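Local atomic coordinates of lipid II:glycine glycyltransferase (PDB entry 6SNR), a protein that probably adds the first glycine of the pentaglycine cross-bridge of staphylococcal peptidoglycan to the lysine of lipid II, using glycyl-tRNA as donor. Residues V181-R186 / E227-K232. Sequence-based numbering, arbitrary orientation.
Sequences VERSDR and ELFLVK
V181-R183 and E227-K232 pair as antiparallel strands at one edge of a mixed seven-stranded sheet of this FemABX-family protein. Strand 180-183 is outermost, and strand 226-233 joins it to strand 302-312. E182 and L230 form the hydrogen-bonded pair: E182 N gives a nearly straight bond (175°) to L230 O at 2.8 Å, and L230 N returns one to E182 O at 2.9 Å. E182 O also receives a CA-H...O contact from F229. S184 N gives a further bond to L228 O at 2.7 Å. There the chain turns away, and a water takes over: it accepts from L228 N and donates to S184 O and E227 OE1.

V181, R183, F229 and V231 share one face; helix 332-347 packs on V181, F229 and V231. F229 CD2 meets V181 CG1 at 4.1 Å, and F229 CE2 meets R183 CB at 4.0 Å. V181 CG2 touches V231 CG2. The E227 chain is bent at chi2 (-80°), which sets CD. E227 OE1 lies 3.5 Å from R183 NE, well out of the guanidinium plane; no N-H points at it.

On the other face, L230 CD1 packs against S184 CB and OG, the latter at 3.5 Å. E182 OE2 comes within 3.6 Å of K232 CD. The two charges are near each other but beyond salt-bridge distance. E182 OE1 hydrogen-bonds Y303 OH, and K232 NZ bonds E300 O.

The edge strand is therefore held chiefly by backbone bonds and apolar contact. The ion pair of R183 and E227 adds attraction of charge without a directed bond, while the water continues the polar link beyond the last direct bond.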
ATOM      1  N   VAL A 181       4.531 -13.627  -9.545  1.00 24.23           N
ATOM      2  CA  VAL A 181       3.672 -12.919  -8.558  1.00 23.09           C
ATOM      3  C   VAL A 181       2.256 -13.429  -8.764  1.00 24.61           C
ATOM      4  O   VAL A 181       1.733 -13.364  -9.876  1.00 27.67           O
ATOM      5  CB  VAL A 181       3.777 -11.417  -8.742  1.00 23.76           C
ATOM      6  CG1 VAL A 181       2.960 -10.701  -7.680  1.00 24.61           C
ATOM      7  CG2 VAL A 181       5.254 -10.985  -8.667  1.00 23.63           C
ATOM      8  N   GLU A 182       1.645 -13.914  -7.673  1.00 22.53           N
ATOM      9  CA  GLU A 182       0.254 -14.389  -7.670  1.00 25.68           C
ATOM     10  C   GLU A 182      -0.649 -13.405  -6.907  1.00 24.61           C
ATOM     11  O   GLU A 182      -0.255 -12.926  -5.858  1.00 21.70           O
ATOM     12  CB  GLU A 182       0.142 -15.719  -6.927  1.00 26.44           C
ATOM     13  CG  GLU A 182       0.849 -16.904  -7.568  1.00 31.82           C
ATOM     14  CD  GLU A 182       0.823 -18.168  -6.717  1.00 31.78           C
ATOM     15  OE1 GLU A 182       0.314 -18.161  -5.570  1.00 31.49           O
ATOM     16  OE2 GLU A 182       1.354 -19.190  -7.209  1.00 38.59           O
ATOM     17  N   ARG A 183      -1.831 -13.134  -7.457  1.00 24.12           N
ATOM     18  CA  ARG A 183      -2.919 -12.503  -6.672  1.00 25.07           C
ATOM     19  C   ARG A 183      -3.597 -13.642  -5.978  1.00 24.69           C
ATOM     20  O   ARG A 183      -4.188 -14.528  -6.641  1.00 30.01           O
ATOM     21  CB  ARG A 183      -3.892 -11.716  -7.577  1.00 26.86           C
ATOM     22  CG  ARG A 183      -4.941 -10.871  -6.842  1.00 32.62           C
ATOM     23  CD  ARG A 183      -6.120 -10.552  -7.756  1.00 37.07           C
ATOM     24  NE  ARG A 183      -7.165 -11.569  -7.615  1.00 41.71           N
ATOM     25  CZ  ARG A 183      -8.166 -11.775  -8.470  1.00 46.86           C
ATOM     26  NH1 ARG A 183      -8.292 -11.024  -9.565  1.00 44.42           N
ATOM     27  NH2 ARG A 183      -9.045 -12.753  -8.229  1.00 48.11           N
ATOM     28  N   SER A 184      -3.495 -13.680  -4.647  1.00 22.68           N
ATOM     29  CA  SER A 184      -3.929 -14.813  -3.840  1.00 23.25           C
ATOM     30  C   SER A 184      -5.377 -14.635  -3.335  1.00 25.26           C
ATOM     31  O   SER A 184      -6.127 -13.805  -3.887  1.00 25.27           O
ATOM     32  CB  SER A 184      -2.950 -15.059  -2.694  1.00 26.13           C
ATOM     33  OG  SER A 184      -3.147 -16.299  -2.014  1.00 27.50           O
ATOM     34  N   ASP A 185      -5.721 -15.437  -2.332  1.00 27.02           N
ATOM     35  CA  ASP A 185      -7.042 -15.463  -1.708  1.00 28.15           C
ATOM     36  C   ASP A 185      -6.951 -15.532  -0.184  1.00 24.74           C
ATOM     37  O   ASP A 185      -5.878 -15.468   0.449  1.00 26.74           O
ATOM     38  CB  ASP A 185      -7.852 -16.664  -2.238  1.00 30.69           C
ATOM     39  CG  ASP A 185      -7.177 -18.004  -1.955  1.00 32.02           C
ATOM     40  OD1 ASP A 185      -6.311 -18.077  -1.079  1.00 34.24           O
ATOM     41  OD2 ASP A 185      -7.511 -18.983  -2.644  1.00 38.95           O
ATOM     42  N   ARG A 186      -8.095 -15.654   0.466  1.00 24.89           N
ATOM     43  CA  ARG A 186      -8.077 -15.705   1.915  1.00 25.59           C
ATOM     44  C   ARG A 186      -7.182 -16.802   2.496  1.00 26.43           C
ATOM     45  O   ARG A 186      -6.503 -16.586   3.506  1.00 25.72           O
ATOM     46  CB  ARG A 186      -9.507 -15.860   2.449  1.00 27.34           C
ATOM     47  CG  ARG A 186      -9.607 -15.668   3.938  1.00 28.85           C
ATOM     48  CD  ARG A 186     -11.052 -15.917   4.401  1.00 30.40           C
ATOM     49  NE  ARG A 186     -11.294 -15.406   5.738  1.00 33.38           N
ATOM     50  CZ  ARG A 186     -11.284 -16.106   6.876  1.00 34.43           C
ATOM     51  NH1 ARG A 186     -11.534 -15.487   8.021  1.00 34.56           N
ATOM     52  NH2 ARG A 186     -10.983 -17.402   6.898  1.00 35.26           N
ATOM     53  N   GLU A 227      -6.532  -6.779  -1.630  1.00 18.97           N
ATOM     54  CA  GLU A 227      -5.999  -7.967  -2.297  1.00 20.10           C
ATOM     55  C   GLU A 227      -4.687  -8.391  -1.660  1.00 19.17           C
ATOM     56  O   GLU A 227      -3.899  -7.564  -1.219  1.00 18.18           O
ATOM     57  CB  GLU A 227      -5.772  -7.694  -3.778  1.00 20.63           C
ATOM     58  CG  GLU A 227      -7.021  -7.179  -4.485  1.00 22.33           C
ATOM     59  CD  GLU A 227      -8.015  -8.279  -4.847  1.00 25.15           C
ATOM     60  OE1 GLU A 227      -7.679  -9.480  -4.802  1.00 26.69           O
ATOM     61  OE2 GLU A 227      -9.146  -7.905  -5.192  1.00 24.09           O
ATOM     62  N   LEU A 228      -4.454  -9.709  -1.646  1.00 18.25           N
ATOM     63  CA  LEU A 228      -3.239 -10.284  -1.161  1.00 20.06           C
ATOM     64  C   LEU A 228      -2.401 -10.763  -2.342  1.00 20.49           C
ATOM     65  O   LEU A 228      -2.936 -11.416  -3.242  1.00 21.57           O
ATOM     66  CB  LEU A 228      -3.542 -11.473  -0.270  1.00 19.31           C
ATOM     67  CG  LEU A 228      -2.347 -12.306   0.217  1.00 20.36           C
ATOM     68  CD1 LEU A 228      -1.472 -11.510   1.160  1.00 20.71           C
ATOM     69  CD2 LEU A 228      -2.815 -13.625   0.848  1.00 22.78           C
ATOM     70  N   PHE A 229      -1.117 -10.420  -2.338  1.00 18.38           N
ATOM     71  CA  PHE A 229      -0.197 -10.882  -3.409  1.00 19.42           C
ATOM     72  C   PHE A 229       0.845 -11.729  -2.721  1.00 18.64           C
ATOM     73  O   PHE A 229       1.274 -11.387  -1.620  1.00 18.52           O
ATOM     74  CB  PHE A 229       0.448  -9.699  -4.156  1.00 18.52           C
ATOM     75  CG  PHE A 229      -0.506  -8.941  -4.993  1.00 19.57           C
ATOM     76  CD1 PHE A 229      -1.347  -8.011  -4.409  1.00 19.83           C
ATOM     77  CD2 PHE A 229      -0.624  -9.183  -6.343  1.00 21.11           C
ATOM     78  CE1 PHE A 229      -2.289  -7.363  -5.155  1.00 20.07           C
ATOM     79  CE2 PHE A 229      -1.548  -8.492  -7.109  1.00 22.42           C
ATOM     80  CZ  PHE A 229      -2.392  -7.573  -6.487  1.00 21.08           C
ATOM     81  N   LEU A 230       1.287 -12.809  -3.396  1.00 18.98           N
ATOM     82  CA  LEU A 230       2.339 -13.686  -2.876  1.00 22.31           C
ATOM     83  C   LEU A 230       3.355 -13.924  -4.007  1.00 21.01           C
ATOM     84  O   LEU A 230       2.957 -14.072  -5.191  1.00 23.52           O
ATOM     85  CB  LEU A 230       1.722 -15.002  -2.462  1.00 21.73           C
ATOM     86  CG  LEU A 230       0.763 -15.019  -1.298  1.00 22.53           C
ATOM     87  CD1 LEU A 230       0.213 -16.417  -1.070  1.00 23.25           C
ATOM     88  CD2 LEU A 230       1.461 -14.513  -0.060  1.00 22.61           C
ATOM     89  N   VAL A 231       4.631 -14.001  -3.661  1.00 21.86           N
ATOM     90  CA  VAL A 231       5.684 -14.265  -4.689  1.00 20.75           C
ATOM     91  C   VAL A 231       6.224 -15.681  -4.454  1.00 21.25           C
ATOM     92  O   VAL A 231       6.638 -15.998  -3.347  1.00 22.35           O
ATOM     93  CB  VAL A 231       6.825 -13.266  -4.602  1.00 21.27           C
ATOM     94  CG1 VAL A 231       7.911 -13.573  -5.640  1.00 23.37           C
ATOM     95  CG2 VAL A 231       6.299 -11.838  -4.797  1.00 22.11           C
ATOM     96  N   LYS A 232       6.201 -16.483  -5.517  1.00 25.21           N
ATOM     97  CA  LYS A 232       6.559 -17.895  -5.479  1.00 27.32           C
ATOM     98  C   LYS A 232       7.806 -18.153  -6.354  1.00 27.24           C
ATOM     99  O   LYS A 232       7.952 -17.598  -7.441  1.00 26.60           O
ATOM    100  CB  LYS A 232       5.414 -18.720  -6.036  1.00 31.35           C
ATOM    101  CG  LYS A 232       5.594 -20.219  -5.847  1.00 36.20           C
ATOM    102  CD  LYS A 232       4.326 -20.966  -6.197  1.00 38.44           C
ATOM    103  CE  LYS A 232       3.952 -21.938  -5.107  1.00 40.98           C
ATOM    104  NZ  LYS A 232       2.952 -22.901  -5.646  1.00 41.98           N
TER
HETATM  105  O   HOH W   1      -6.594 -11.306  -2.836  1.00 22.64           O